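Local structure of transcription termination factor NusA (Planctomyces limnophilus, 4MTN) at residues Ile153-Leu158 with Val169-His175; Tyr206-Val212 with Glu243-Arg249; Phe351-Ser355 with Ala380-Ser384. The protein probably takes part in both transcription termination and antitermination, binding the core RNA polymerase and nascent RNA. Residues are numbered along the deposited sequence.

Interaction 1: residues Ile153-Leu158 with Val169-His175; sequences IRAVVL and VVLSRAH
L158, with chi1 t and chi2 p, packs on V170 and S172 and reaches the H175 ring with CD1: its CB lies 4.2 Å from V170 CG1 and 4.3 Å from S172 CB, while L158 CD1 comes to 3.4 Å from H175 CD2. It has 87 Å² covered, the largest share in a contact burying 545 Å². Strand 153-158 runs antiparallel to strand 169-172, their short axes 4.3 Å apart and strongly twisted, at 132°. V156 and S172 form the hydrogen-bonded pair (CA-CA 5.4 Å), with V156 N to S172 O at 3.1 Å and S172 N to V156 O at 2.8 Å; V157 and L171 follow as the non-hydrogen-bonded pair (CA-CA 4.4 Å), and L158 N bonds V170 O at 2.7 Å. V157 (chi1 t) sets CG1 4.1 Å from V169 CG1 and CG2 4.0 Å from L171 CD2. The strand ends after S172, where R173 turns to phi/psi -100/-6. Its side chain, with chi1 near -41° and chi2 near -133°, folds back along A155 (A155 CB to R173 CG 3.7 Å), so that R173 NH1 bonds R154 O at 3.2 Å; R173 NH2 forms a salt bridge with E145. H175 is the N-cap of helix 176-186, its ND1 accepting from D177 N. Backbone bonds from A155 to V113 and from V169 to I135 continue the sheet beyond both strands. A twisted antiparallel hairpin inserted between two further strands in this way is the closing β4-β5 hairpin of the five-stranded OB-fold barrel, here the S1 RNA-binding domain.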
loop_
_atom_site.group_PDB
_atom_site.type_symbol
_atom_site.label_atom_id
_atom_site.label_comp_id
_atom_site.label_asym_id
_atom_site.label_seq_id
_atom_site.Cartn_x
_atom_site.Cartn_y
_atom_site.Cartn_z
ATOM N N ILE A 153 -10.766 -9.752 -15.893
ATOM C CA ILE A 153 -9.637 -9.114 -15.231
ATOM C C ILE A 153 -9.715 -9.395 -13.735
ATOM O O ILE A 153 -10.806 -9.557 -13.186
ATOM C CB ILE A 153 -9.616 -7.587 -15.495
ATOM C CG1 ILE A 153 -8.341 -6.946 -14.941
ATOM C CG2 ILE A 153 -10.856 -6.922 -14.916
ATOM C CD1 ILE A 153 -8.287 -5.443 -15.122
ATOM N N ARG A 154 -8.563 -9.482 -13.079
ATOM C CA ARG A 154 -8.544 -9.654 -11.632
ATOM C C ARG A 154 -7.453 -8.815 -10.976
ATOM O O ARG A 154 -6.419 -8.524 -11.581
ATOM C CB ARG A 154 -8.371 -11.131 -11.267
ATOM C CG ARG A 154 -7.112 -11.786 -11.800
ATOM C CD ARG A 154 -7.051 -13.240 -11.362
ATOM N NE ARG A 154 -5.854 -13.919 -11.847
ATOM C CZ ARG A 154 -5.477 -15.132 -11.460
ATOM N NH1 ARG A 154 -6.204 -15.802 -10.576
ATOM N NH2 ARG A 154 -4.373 -15.676 -11.952
ATOM N N ALA A 155 -7.703 -8.421 -9.731
ATOM C CA ALA A 155 -6.774 -7.601 -8.967
ATOM C C ALA A 155 -7.087 -7.712 -7.479
ATOM O O ALA A 155 -8.015 -8.418 -7.085
ATOM C CB ALA A 155 -6.844 -6.151 -9.420
ATOM N N VAL A 156 -6.314 -7.012 -6.655
ATOM C CA VAL A 156 -6.540 -7.024 -5.215
ATOM C C VAL A 156 -7.257 -5.754 -4.782
ATOM O O VAL A 156 -7.072 -4.692 -5.379
ATOM C CB VAL A 156 -5.225 -7.170 -4.421
ATOM C CG1 VAL A 156 -4.596 -8.528 -4.685
ATOM C CG2 VAL A 156 -4.258 -6.047 -4.760
ATOM N N VAL A 157 -8.089 -5.865 -3.753
ATOM C CA VAL A 157 -8.813 -4.706 -3.259
ATOM C C VAL A 157 -7.874 -3.852 -2.425
ATOM O O VAL A 157 -7.357 -4.303 -1.403
ATOM C CB VAL A 157 -10.032 -5.112 -2.411
ATOM C CG1 VAL A 157 -10.701 -3.881 -1.821
ATOM C CG2 VAL A 157 -11.017 -5.914 -3.247
ATOM N N LEU A 158 -7.651 -2.619 -2.871
ATOM C CA LEU A 158 -6.725 -1.723 -2.192
ATOM C C LEU A 158 -7.352 -1.085 -0.960
ATOM O O LEU A 158 -6.762 -1.087 0.120
ATOM C CB LEU A 158 -6.236 -0.636 -3.149
ATOM C CG LEU A 158 -5.148 0.271 -2.579
ATOM C CD1 LEU A 158 -3.947 -0.555 -2.155
ATOM C CD2 LEU A 158 -4.745 1.331 -3.587
ATOM N N VAL A 169 -15.131 0.857 -4.322
ATOM C CA VAL A 169 -14.139 -0.204 -4.199
ATOM C C VAL A 169 -12.956 0.059 -5.126
ATOM O O VAL A 169 -13.093 0.009 -6.348
ATOM C CB VAL A 169 -14.740 -1.586 -4.521
ATOM C CG1 VAL A 169 -13.704 -2.676 -4.301
ATOM C CG2 VAL A 169 -15.974 -1.841 -3.670
ATOM N N VAL A 170 -11.799 0.344 -4.537
ATOM C CA VAL A 170 -10.592 0.635 -5.304
ATOM C C VAL A 170 -9.711 -0.604 -5.427
ATOM O O VAL A 170 -9.370 -1.229 -4.423
ATOM C CB VAL A 170 -9.779 1.772 -4.657
ATOM C CG1 VAL A 170 -8.523 2.061 -5.468
ATOM C CG2 VAL A 170 -10.632 3.023 -4.517
ATOM N N LEU A 171 -9.344 -0.963 -6.655
ATOM C CA LEU A 171 -8.494 -2.130 -6.856
ATOM C C LEU A 171 -7.052 -1.733 -7.155
ATOM O O LEU A 171 -6.751 -0.556 -7.354
ATOM C CB LEU A 171 -9.043 -2.984 -8.000
ATOM C CG LEU A 171 -10.556 -3.216 -8.005
ATOM C CD1 LEU A 171 -10.991 -3.848 -9.317
ATOM C CD2 LEU A 171 -10.974 -4.080 -6.824
ATOM N N SER A 172 -6.163 -2.722 -7.189
ATOM C CA SER A 172 -4.791 -2.508 -7.634
ATOM C C SER A 172 -4.216 -3.759 -8.291
ATOM O O SER A 172 -4.350 -4.856 -7.751
ATOM C CB SER A 172 -3.911 -2.085 -6.456
ATOM O OG SER A 172 -2.583 -1.828 -6.878
ATOM N N ARG A 173 -3.582 -3.609 -9.449
ATOM C CA ARG A 173 -2.728 -4.678 -9.958
ATOM C C ARG A 173 -1.259 -4.369 -9.679
ATOM O O ARG A 173 -0.384 -5.199 -9.919
ATOM C CB ARG A 173 -2.948 -4.890 -11.456
ATOM C CG ARG A 173 -4.403 -4.820 -11.888
ATOM C CD ARG A 173 -4.762 -5.978 -12.803
ATOM N NE ARG A 173 -3.692 -6.304 -13.741
ATOM C CZ ARG A 173 -3.532 -7.501 -14.298
ATOM N NH1 ARG A 173 -4.369 -8.487 -14.003
ATOM N NH2 ARG A 173 -2.532 -7.716 -15.142
ATOM N N ALA A 174 -1.000 -3.169 -9.167
ATOM C CA ALA A 174 0.364 -2.707 -8.930
ATOM C C ALA A 174 0.841 -2.949 -7.500
ATOM O O ALA A 174 2.021 -2.770 -7.195
ATOM C CB ALA A 174 0.477 -1.230 -9.270
ATOM N N HIS A 175 -0.076 -3.350 -6.626
ATOM C CA HIS A 175 0.252 -3.537 -5.216
ATOM C C HIS A 175 1.039 -4.827 -5.013
ATOM O O HIS A 175 0.784 -5.823 -5.690
ATOM C CB HIS A 175 -1.021 -3.553 -4.366
ATOM C CG HIS A 175 -0.784 -3.268 -2.914
ATOM N ND1 HIS A 175 -0.384 -4.240 -2.022
ATOM C CD2 HIS A 175 -0.888 -2.122 -2.203
ATOM C CE1 HIS A 175 -0.252 -3.703 -0.821
ATOM N NE2 HIS A 175 -0.552 -2.420 -0.903
#

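Interaction 2: residues Tyr206-Val212 with Glu243-Arg249; sequences YRTKVAV and ERIEVVR
This is a parallel pairing of neighbouring strands in the three-stranded sheet of the NusA-like KH domain, whose type II topology places 207-214 between an antiparallel partner, 195-203, and a parallel one, 244-249. Strands 207-212 and 244-249 are extended, their axes 4.5 Å apart at 28°; Y206, at phi/psi -127/-70, forms a classic beta bulge with R207. Register runs residue by residue from R207 with R244 (CA-CA 4.4 Å) to V212 with R249 (5.2 Å). Bonds alternate between the strands: R244 N to Y206 O 2.7 Å, T208 N to R244 O 2.7 Å, E246 N to T208 O 2.8 Å, V210 N to E246 O 2.6 Å, V248 N to V210 O 2.6 Å and V212 N to V248 O 3.0 Å. V210, I245 and V247 share one face, with V210 CG2 4.0 Å from I245 CG2; helix 231-239 covers I245 and V247. The other face carries a charge network. E246 (chi1 m, chi2 t) holds two salt bridges, OE2 to R207 NH1 at 2.7 Å and OE1 to K209 NZ at a very short 2.4 Å, and helix 297-306 packs against both basic side chains. R207 (chi1 t, chi2 t, chi3 m) sets one guanidinium face over R244 CB, 3.6 Å from R207 NH1, and a water bridges the two arginines, accepting from R207 NH1 at 3.0 Å and from R244 NE at 2.7 Å.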
loop_
_atom_site.group_PDB
_atom_site.type_symbol
_atom_site.label_atom_id
_atom_site.label_comp_id
_atom_site.label_asym_id
_atom_site.label_seq_id
_atom_site.Cartn_x
_atom_site.Cartn_y
_atom_site.Cartn_z
ATOM N N TYR A 206 7.755 -4.638 -13.764
ATOM C CA TYR A 206 9.189 -4.725 -14.014
ATOM C C TYR A 206 9.880 -5.819 -13.202
ATOM O O TYR A 206 10.308 -6.828 -13.760
ATOM C CB TYR A 206 9.844 -3.371 -13.739
ATOM C CG TYR A 206 9.424 -2.295 -14.715
ATOM C CD1 TYR A 206 8.369 -1.439 -14.426
ATOM C CD2 TYR A 206 10.077 -2.144 -15.930
ATOM C CE1 TYR A 206 7.981 -0.456 -15.321
ATOM C CE2 TYR A 206 9.697 -1.165 -16.829
ATOM C CZ TYR A 206 8.649 -0.326 -16.521
ATOM O OH TYR A 206 8.272 0.647 -17.418
ATOM N N ARG A 207 9.991 -5.628 -11.890
ATOM C CA ARG A 207 10.724 -6.584 -11.064
ATOM C C ARG A 207 10.181 -6.700 -9.642
ATOM O O ARG A 207 9.773 -5.708 -9.038
ATOM C CB ARG A 207 12.205 -6.203 -11.022
ATOM C CG ARG A 207 13.109 -7.272 -10.430
ATOM C CD ARG A 207 14.574 -6.937 -10.655
ATOM N NE ARG A 207 14.891 -6.809 -12.073
ATOM C CZ ARG A 207 15.227 -7.827 -12.860
ATOM N NH1 ARG A 207 15.290 -9.056 -12.368
ATOM N NH2 ARG A 207 15.500 -7.616 -14.141
ATOM N N THR A 208 10.193 -7.921 -9.113
ATOM C CA THR A 208 9.758 -8.184 -7.744
ATOM C C THR A 208 10.710 -9.138 -7.025
ATOM O O THR A 208 10.976 -10.239 -7.507
ATOM C CB THR A 208 8.339 -8.783 -7.707
ATOM O OG1 THR A 208 7.421 -7.893 -8.351
ATOM C CG2 THR A 208 7.893 -9.008 -6.271
ATOM N N LYS A 209 11.217 -8.714 -5.871
ATOM C CA LYS A 209 12.058 -9.573 -5.042
ATOM C C LYS A 209 11.235 -10.243 -3.943
ATOM O O LYS A 209 10.531 -9.572 -3.188
ATOM C CB LYS A 209 13.210 -8.776 -4.423
ATOM C CG LYS A 209 14.321 -8.409 -5.397
ATOM C CD LYS A 209 15.442 -7.657 -4.690
ATOM C CE LYS A 209 16.575 -7.311 -5.646
ATOM N NZ LYS A 209 17.213 -8.527 -6.223
ATOM N N VAL A 210 11.333 -11.567 -3.857
ATOM C CA VAL A 210 10.559 -12.341 -2.891
ATOM C C VAL A 210 11.453 -13.089 -1.909
ATOM O O VAL A 210 12.282 -13.907 -2.310
ATOM C CB VAL A 210 9.646 -13.368 -3.591
ATOM C CG1 VAL A 210 8.721 -14.033 -2.578
ATOM C CG2 VAL A 210 8.850 -12.707 -4.706
ATOM N N ALA A 211 11.278 -12.812 -0.620
ATOM C CA ALA A 211 12.027 -13.511 0.418
ATOM C C ALA A 211 11.141 -14.545 1.108
ATOM O O ALA A 211 10.111 -14.202 1.688
ATOM C CB ALA A 211 12.583 -12.525 1.429
ATOM N N VAL A 212 11.552 -15.808 1.046
ATOM C CA VAL A 212 10.753 -16.905 1.585
ATOM C C VAL A 212 11.506 -17.696 2.655
ATOM O O VAL A 212 12.732 -17.634 2.742
ATOM C CB VAL A 212 10.312 -17.874 0.471
ATOM C CG1 VAL A 212 9.427 -17.159 -0.539
ATOM C CG2 VAL A 212 11.527 -18.484 -0.216
ATOM N N GLU A 243 6.648 -9.317 -15.817
ATOM C CA GLU A 243 7.363 -8.814 -14.650
ATOM C C GLU A 243 8.345 -9.859 -14.121
ATOM O O GLU A 243 7.985 -11.021 -13.932
ATOM C CB GLU A 243 6.369 -8.408 -13.559
ATOM C CG GLU A 243 7.001 -7.921 -12.267
ATOM C CD GLU A 243 5.983 -7.321 -11.315
ATOM O OE1 GLU A 243 4.840 -7.062 -11.746
ATOM O OE2 GLU A 243 6.325 -7.108 -10.134
ATOM N N ARG A 244 9.587 -9.442 -13.892
ATOM C CA ARG A 244 10.626 -10.349 -13.415
ATOM C C ARG A 244 10.477 -10.647 -11.927
ATOM O O ARG A 244 10.324 -9.738 -11.114
ATOM C CB ARG A 244 12.013 -9.768 -13.695
ATOM C CG ARG A 244 12.373 -9.710 -15.171
ATOM C CD ARG A 244 12.228 -11.078 -15.819
ATOM N NE ARG A 244 13.007 -12.093 -15.119
ATOM C CZ ARG A 244 12.899 -13.400 -15.336
ATOM N NH1 ARG A 244 12.041 -13.856 -16.238
ATOM N NH2 ARG A 244 13.649 -14.251 -14.650
ATOM N N ILE A 245 10.531 -11.928 -11.574
ATOM C CA ILE A 245 10.351 -12.341 -10.187
ATOM C C ILE A 245 11.567 -13.088 -9.645
ATOM O O ILE A 245 11.923 -14.160 -10.137
ATOM C CB ILE A 245 9.104 -13.232 -10.031
ATOM C CG1 ILE A 245 7.856 -12.477 -10.495
ATOM C CG2 ILE A 245 8.950 -13.685 -8.590
ATOM C CD1 ILE A 245 6.581 -13.275 -10.376
ATOM N N GLU A 246 12.201 -12.510 -8.630
ATOM C CA GLU A 246 13.348 -13.134 -7.979
ATOM C C GLU A 246 12.965 -13.666 -6.603
ATOM O O GLU A 246 12.557 -12.905 -5.728
ATOM C CB GLU A 246 14.503 -12.141 -7.842
ATOM C CG GLU A 246 14.890 -11.434 -9.127
ATOM C CD GLU A 246 15.925 -10.350 -8.896
ATOM O OE1 GLU A 246 16.446 -10.256 -7.765
ATOM O OE2 GLU A 246 16.216 -9.591 -9.844
ATOM N N VAL A 247 13.099 -14.974 -6.413
ATOM C CA VAL A 247 12.821 -15.581 -5.119
ATOM C C VAL A 247 14.121 -15.875 -4.382
ATOM O O VAL A 247 14.959 -16.635 -4.867
ATOM C CB VAL A 247 12.009 -16.880 -5.257
ATOM C CG1 VAL A 247 11.743 -17.483 -3.889
ATOM C CG2 VAL A 247 10.705 -16.612 -5.988
ATOM N N VAL A 248 14.288 -15.265 -3.213
ATOM C CA VAL A 248 15.482 -15.488 -2.409
ATOM C C VAL A 248 15.129 -16.035 -1.030
ATOM O O VAL A 248 13.954 -16.171 -0.687
ATOM C CB VAL A 248 16.299 -14.194 -2.248
ATOM C CG1 VAL A 248 16.813 -13.723 -3.601
ATOM C CG2 VAL A 248 15.457 -13.115 -1.588
ATOM N N ARG A 249 16.152 -16.336 -0.239
ATOM C CA ARG A 249 15.946 -16.943 1.069
ATOM C C ARG A 249 15.898 -15.888 2.167
ATOM O O ARG A 249 16.777 -15.032 2.259
ATOM C CB ARG A 249 17.050 -17.962 1.366
ATOM C CG ARG A 249 16.800 -18.806 2.607
ATOM C CD ARG A 249 18.046 -19.580 3.012
ATOM N NE ARG A 249 18.464 -20.536 1.989
ATOM C CZ ARG A 249 18.287 -21.851 2.076
ATOM N NH1 ARG A 249 17.700 -22.374 3.145
ATOM N NH2 ARG A 249 18.700 -22.644 1.097
HETATM O O HOH W 1 15.498 -11.241 -14.421
#

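Interaction 3: residues Phe351-Ser355 with Ala380-Ser384; sequences FEDLS and AERES
F351, with chi1 m and chi2 near -85°, points its CA-CB bond toward helix 380-384 and offers a ring face to E383: E383 CG stands 3.4 Å from the F351 ring centroid, only 8° off the normal, a CH-pi contact. F351 O also meets A380 CB at 3.4 Å. E352 starts away from the partner, but chi1 m and chi2 p curl its carboxylate round, so that S384 OG (chi1 t) donates to E352 OE2 at 2.7 Å. Both segments are helical and pack nearly antiparallel, axes 8.0 Å apart at 152°; within the helix-hairpin-helix domain this sets a single short turn against the long C-terminal helix 370-399. L354 (chi1 t) touches with CB, 3.8 Å from A380 CB. S355 CA and A380 CA are the nearest CA pair, 4.8 Å apart, with A380 CB 3.7 Å from S355 CB and 3.5 Å from S355 N. With chi1 p, S355 OG bonds back to E352 O at 2.7 Å, leaving S355 CB 3.7 Å from E381 CG.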
loop_
_atom_site.group_PDB
_atom_site.type_symbol
_atom_site.label_atom_id
_atom_site.label_comp_id
_atom_site.label_asym_id
_atom_site.label_seq_id
_atom_site.Cartn_x
_atom_site.Cartn_y
_atom_site.Cartn_z
ATOM N N PHE A 351 27.164 15.715 4.428
ATOM C CA PHE A 351 26.503 16.670 5.310
ATOM C C PHE A 351 25.012 16.375 5.394
ATOM O O PHE A 351 24.338 16.796 6.335
ATOM C CB PHE A 351 26.737 18.104 4.829
ATOM C CG PHE A 351 28.114 18.626 5.127
ATOM C CD1 PHE A 351 28.407 19.184 6.361
ATOM C CD2 PHE A 351 29.118 18.555 4.175
ATOM C CE1 PHE A 351 29.673 19.662 6.640
ATOM C CE2 PHE A 351 30.387 19.032 4.449
ATOM C CZ PHE A 351 30.664 19.587 5.683
ATOM N N GLU A 352 24.504 15.650 4.404
ATOM C CA GLU A 352 23.114 15.210 4.406
ATOM C C GLU A 352 22.868 14.256 5.568
ATOM O O GLU A 352 21.839 14.332 6.240
ATOM C CB GLU A 352 22.757 14.529 3.081
ATOM C CG GLU A 352 22.571 15.477 1.904
ATOM C CD GLU A 352 23.882 16.023 1.361
ATOM O OE1 GLU A 352 24.956 15.587 1.825
ATOM O OE2 GLU A 352 23.835 16.893 0.466
ATOM N N ASP A 353 23.825 13.364 5.798
ATOM C CA ASP A 353 23.724 12.384 6.872
ATOM C C ASP A 353 23.802 13.056 8.236
ATOM O O ASP A 353 23.164 12.618 9.193
ATOM C CB ASP A 353 24.828 11.331 6.744
ATOM C CG ASP A 353 24.867 10.691 5.371
ATOM O OD1 ASP A 353 23.810 10.633 4.708
ATOM O OD2 ASP A 353 25.956 10.244 4.955
ATOM N N LEU A 354 24.591 14.120 8.319
ATOM C CA LEU A 354 24.773 14.833 9.575
ATOM C C LEU A 354 23.556 15.690 9.905
ATOM O O LEU A 354 23.208 15.862 11.071
ATOM C CB LEU A 354 26.032 15.702 9.520
ATOM C CG LEU A 354 26.405 16.438 10.809
ATOM C CD1 LEU A 354 26.473 15.468 11.978
ATOM C CD2 LEU A 354 27.723 17.175 10.641
ATOM N N SER A 355 22.910 16.221 8.872
ATOM C CA SER A 355 21.758 17.095 9.063
ATOM C C SER A 355 20.545 16.322 9.563
ATOM O O SER A 355 19.687 16.875 10.250
ATOM C CB SER A 355 21.417 17.823 7.760
ATOM O OG SER A 355 21.114 16.904 6.726
ATOM N N ALA A 380 25.110 21.603 8.862
ATOM C CA ALA A 380 25.011 20.491 7.926
ATOM C C ALA A 380 23.912 20.739 6.898
ATOM O O ALA A 380 24.056 20.382 5.731
ATOM C CB ALA A 380 24.760 19.191 8.672
ATOM N N GLU A 381 22.818 21.352 7.337
ATOM C CA GLU A 381 21.721 21.690 6.439
ATOM C C GLU A 381 22.167 22.718 5.404
ATOM O O GLU A 381 21.901 22.567 4.212
ATOM C CB GLU A 381 20.521 22.220 7.226
ATOM C CG GLU A 381 19.796 21.163 8.042
ATOM C CD GLU A 381 18.662 21.741 8.869
ATOM O OE1 GLU A 381 18.537 22.982 8.926
ATOM O OE2 GLU A 381 17.897 20.952 9.463
ATOM N N ARG A 382 22.847 23.761 5.872
ATOM C CA ARG A 382 23.360 24.807 4.995
ATOM C C ARG A 382 24.397 24.265 4.020
ATOM O O ARG A 382 24.337 24.536 2.820
ATOM C CB ARG A 382 23.973 25.945 5.814
ATOM C CG ARG A 382 22.969 26.933 6.377
ATOM C CD ARG A 382 23.671 28.043 7.146
ATOM N NE ARG A 382 24.691 28.711 6.340
ATOM C CZ ARG A 382 24.453 29.748 5.542
ATOM N NH1 ARG A 382 23.225 30.238 5.437
ATOM N NH2 ARG A 382 25.442 30.294 4.848
ATOM N N GLU A 383 25.350 23.501 4.543
ATOM C CA GLU A 383 26.448 22.992 3.732
ATOM C C GLU A 383 25.962 21.976 2.704
ATOM O O GLU A 383 26.446 21.951 1.574
ATOM C CB GLU A 383 27.527 22.372 4.620
ATOM C CG GLU A 383 28.838 22.121 3.897
ATOM C CD GLU A 383 29.396 23.372 3.243
ATOM O OE1 GLU A 383 29.259 24.468 3.827
ATOM O OE2 GLU A 383 29.969 23.259 2.139
ATOM N N SER A 384 25.007 21.141 3.098
ATOM C CA SER A 384 24.393 20.202 2.165
ATOM C C SER A 384 23.672 20.958 1.059
ATOM O O SER A 384 23.727 20.575 -0.110
ATOM C CB SER A 384 23.419 19.274 2.889
ATOM O OG SER A 384 22.522 18.668 1.976
#

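Overall arrangement
From the N terminus, interaction 1 is the first to close, across ten residues, completing the S1 barrel. Interaction 2 spans 30 residues, half helical, and returns the chain to the KH sheet. Interaction 3 spans 24 residues, 18 helical, and brings helix 370-399 back against helix 351-355 in the helix-hairpin-helix region. The three run in series, without nesting or crossing. Interactions 1 and 2 lie with centres about 20 Å and nearest atoms about 6 Å apart, and R202 joins them: it bonds the R173 and H175 carbonyls and forms a salt bridge with E243. Interaction 3 is remote, its centre about 35 Å from that of interaction 2; there D353 forms a salt bridge with R278.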